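Side-chain contacts in exported gluconolactonase (Xanthomonas campestris pv. campestris, PDB 3DR2), which hydrolyses gluconolactone to gluconic acid as a calcium-bound, dimeric six-bladed beta-propeller of the SMP-30 family: residues 113-116 and 117-121; 154-158 and 159-163. One frame throughout, in Å; residues are numbered along the deposited sequence.

Contact 1 of 2, residues 113-116 and 117-121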
# COMPACT_ATOMS: atom_id res chain seq x y z
N ASP A 113 22.03 -8.78 2.26
CA ASP A 113 22.94 -9.77 2.82
C ASP A 113 22.09 -10.87 3.45
O ASP A 113 20.87 -10.84 3.36
CB ASP A 113 23.83 -9.13 3.89
CG ASP A 113 24.85 -8.17 3.31
OD1 ASP A 113 24.47 -7.34 2.46
OD2 ASP A 113 26.04 -8.23 3.71
N ALA A 114 22.74 -11.83 4.10
CA ALA A 114 22.02 -12.93 4.75
C ALA A 114 21.30 -12.36 5.97
O ALA A 114 20.42 -13.01 6.54
CB ALA A 114 23.00 -14.01 5.18
N ASP A 115 21.69 -11.15 6.35
CA ASP A 115 21.11 -10.45 7.49
C ASP A 115 19.74 -9.88 7.16
O ASP A 115 19.04 -9.39 8.05
CB ASP A 115 22.05 -9.32 7.94
CG ASP A 115 22.41 -8.37 6.80
OD1 ASP A 115 21.86 -8.50 5.69
OD2 ASP A 115 23.26 -7.47 7.04
N GLY A 116 19.35 -9.94 5.89
CA GLY A 116 18.07 -9.41 5.48
C GLY A 116 18.08 -7.89 5.42
O GLY A 116 17.04 -7.24 5.54
N GLN A 117 19.28 -7.33 5.25
CA GLN A 117 19.47 -5.88 5.17
C GLN A 117 19.96 -5.50 3.78
O GLN A 117 20.90 -6.10 3.27
CB GLN A 117 20.49 -5.44 6.21
CG GLN A 117 20.03 -5.55 7.65
CD GLN A 117 19.40 -4.26 8.15
OE1 GLN A 117 18.32 -3.87 7.70
NE2 GLN A 117 20.09 -3.59 9.07
N ALA A 118 19.34 -4.49 3.18
CA ALA A 118 19.74 -4.04 1.85
C ALA A 118 20.72 -2.88 1.94
O ALA A 118 20.36 -1.79 2.41
CB ALA A 118 18.51 -3.63 1.04
N HIS A 119 21.95 -3.11 1.49
CA HIS A 119 22.99 -2.09 1.53
C HIS A 119 23.14 -1.37 0.19
O HIS A 119 22.99 -1.97 -0.88
CB HIS A 119 24.31 -2.73 1.92
CG HIS A 119 24.26 -3.45 3.23
ND1 HIS A 119 24.12 -2.78 4.44
CD2 HIS A 119 24.29 -4.77 3.54
CE1 HIS A 119 24.07 -3.67 5.42
NE2 HIS A 119 24.16 -4.88 4.90
N LEU A 120 23.44 -0.08 0.25
CA LEU A 120 23.60 0.75 -0.95
C LEU A 120 24.76 0.36 -1.86
O LEU A 120 25.89 0.19 -1.41
CB LEU A 120 23.77 2.22 -0.53
CG LEU A 120 24.12 3.25 -1.61
CD1 LEU A 120 22.93 3.47 -2.54
CD2 LEU A 120 24.51 4.55 -0.94
N LEU A 121 24.47 0.22 -3.15
CA LEU A 121 25.51 -0.09 -4.14
C LEU A 121 25.83 1.20 -4.88
O LEU A 121 27.00 1.57 -5.01
CB LEU A 121 25.04 -1.16 -5.13
CG LEU A 121 24.97 -2.62 -4.69
CD1 LEU A 121 24.83 -3.52 -5.92
CD2 LEU A 121 26.23 -3.01 -3.92
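Asp115, at the turn, reaches the ring edge of His119 on the strand that follows, and with Gln117 the pair illustrates how one carboxylate can serve two donors of an exposed hairpin. The reversal is a type I beta turn from Asp113 to Gly116, closed by Gly116 N bonding to Asp113 O at 3.1 Å. Asp113 N in turn gives its hydrogen to Gln117 O at 3.1 Å, and with Gly116 at positive phi (76°) this is the type I turn with a G1 bulge, a 3:5 hairpin. The backbone N-H of Gln117 goes to a side chain instead, Gln117 N to Asp115 OD1 at 2.9 Å, in the manner of an Asx turn, although the place of that oxygen is less sure. Asp115 can reach forward along the chain because its CG sits between the backbone N and the carbonyl carbon (chi1 54°). Its other oxygen, OD2, accepts a long, weak bond from His119 NE2 at 3.5 Å, near the plane of the imidazole and at its edge, while carboxylate and ring are turned 47° apart. Beyond the turn, backbone bonds between His119 and Arg111 continue the pairing of strands 108-112 and 118-120, the outer hairpin of a propeller blade. A carboxylate so placed, even through a weak bond, might modestly stabilise a protonated, positively charged His119.

Contact 2 of 2, residues 154-158 and 159-163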
# COMPACT_ATOMS: atom_id res chain seq x y z
N ARG A 154 7.02 10.80 -9.07
CA ARG A 154 5.77 11.46 -9.39
C ARG A 154 4.51 10.72 -8.95
O ARG A 154 3.45 10.86 -9.56
CB ARG A 154 5.74 11.75 -10.89
CG ARG A 154 6.85 12.74 -11.32
CD ARG A 154 7.22 12.65 -12.80
NE ARG A 154 8.27 13.62 -13.14
CZ ARG A 154 8.90 13.66 -14.32
NH1 ARG A 154 8.60 12.79 -15.27
NH2 ARG A 154 9.83 14.58 -14.54
N LYS A 155 4.64 9.94 -7.89
CA LYS A 155 3.52 9.18 -7.35
C LYS A 155 3.82 8.87 -5.88
O LYS A 155 4.67 8.04 -5.57
CB LYS A 155 3.31 7.88 -8.13
CG LYS A 155 2.07 7.09 -7.70
CD LYS A 155 1.72 5.99 -8.70
CE LYS A 155 1.21 6.56 -10.02
NZ LYS A 155 0.85 5.49 -11.00
N PRO A 156 3.13 9.56 -4.96
CA PRO A 156 3.29 9.40 -3.51
C PRO A 156 3.21 7.96 -3.03
O PRO A 156 3.94 7.56 -2.12
CB PRO A 156 2.17 10.26 -2.94
CG PRO A 156 2.05 11.35 -3.94
CD PRO A 156 2.13 10.61 -5.26
N SER A 157 2.32 7.18 -3.63
CA SER A 157 2.16 5.79 -3.21
C SER A 157 3.33 4.91 -3.61
O SER A 157 3.41 3.77 -3.18
CB SER A 157 0.87 5.21 -3.78
OG SER A 157 0.89 5.23 -5.20
N GLN A 158 4.24 5.44 -4.42
CA GLN A 158 5.39 4.66 -4.86
C GLN A 158 6.75 5.32 -4.62
O GLN A 158 7.74 4.96 -5.26
CB GLN A 158 5.24 4.32 -6.35
CG GLN A 158 4.02 3.46 -6.67
CD GLN A 158 3.91 3.11 -8.14
OE1 GLN A 158 4.90 3.16 -8.87
NE2 GLN A 158 2.71 2.73 -8.58
N GLY A 159 6.81 6.27 -3.69
CA GLY A 159 8.07 6.91 -3.40
C GLY A 159 7.86 8.28 -2.81
O GLY A 159 6.81 8.55 -2.22
N CYS A 160 8.86 9.15 -2.92
CA CYS A 160 8.70 10.51 -2.41
C CYS A 160 8.83 11.46 -3.59
O CYS A 160 9.86 11.49 -4.27
CB CYS A 160 9.74 10.86 -1.34
SG CYS A 160 9.44 12.59 -0.82
N PRO A 161 7.78 12.25 -3.84
CA PRO A 161 7.78 13.21 -4.95
C PRO A 161 8.99 14.13 -4.91
O PRO A 161 9.48 14.49 -3.83
CB PRO A 161 6.48 13.97 -4.74
CG PRO A 161 5.59 12.94 -4.10
CD PRO A 161 6.51 12.30 -3.10
N ALA A 162 9.47 14.51 -6.08
CA ALA A 162 10.62 15.40 -6.20
C ALA A 162 10.92 15.68 -7.65
O ALA A 162 10.53 14.91 -8.54
CB ALA A 162 11.84 14.78 -5.53
N ASP A 163 11.60 16.79 -7.90
CA ASP A 163 12.00 17.14 -9.26
C ASP A 163 13.29 16.38 -9.48
O ASP A 163 14.18 16.38 -8.63
CB ASP A 163 12.26 18.65 -9.38
CG ASP A 163 10.98 19.46 -9.36
OD1 ASP A 163 10.10 19.22 -10.21
OD2 ASP A 163 10.86 20.35 -8.48
O HOH W 1 9.00 15.33 -10.94
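The guanidinium group of Arg154 meets a water at its edge, in plane, and through it reaches Ala162. The water accepts from Arg154 NE at 2.9 Å and donates to Ala162 O, also at 2.9 Å, so a single molecule spans the two limbs of the loop and adds to the backbone pairing of Ala162 with Leu153. The arginine chain runs extended from CG to the guanidinium (chi3 180°), which carries NE out to within a water's reach of that carbonyl. Nearer the bend, the rings of Pro156 and Pro161 cross at about a right angle and touch through their outermost carbons, CG to CG at 3.9 Å, a small apolar contact between the limbs. Behind it the chain makes a short 3-10 turn at 156-157, with Gln158 N bonded to Lys155 O at 2.9 Å, and then passes through Gly159, whose backbone angles (phi 156°, psi -157°) are open essentially to glycine. All this belongs to the long loop between strands 144-147 and 169-174, the two middle strands of one four-stranded propeller blade, and Gly159 passes about 5 Å, at nearest approach, from a bound calcium ion. The loop also forms part of the dimer interface, where Cys160 makes a disulfide with Cys5 of the second subunit. The bend brings Pro156 O and Gly159 O to 3.0 Å of each other, two acceptors with no hydrogen between them. Arg68 of the second subunit resolves the conflict, giving NH1 to the first carbonyl and NH2 to the second; its positive charge would be expected to ease the repulsion between the oxygens. Pro156 packs in addition on Tyr41 of that subunit.

Followed from the N terminus, the chain meets the two contacts in series, neither nested in nor crossing the other. Contact 1 closes the short connection between strands 108-112 and 118-120, at the outer side of a four-stranded propeller blade. The chain then passes through strands 122-125, 128-129, 136-138 and 144-147 before contact 2 folds the long loop that precedes strand 169-174 in another blade. The centres of contact 1 and contact 2 lie about 24 Å apart, and the nearest atoms of contacts 1 and 2 about 15 Å. Each is a local closure within its own blade, but they serve different surroundings: no other chain of the assembly touches residues 113-121, whereas residues 154-163 join their blade to the second subunit.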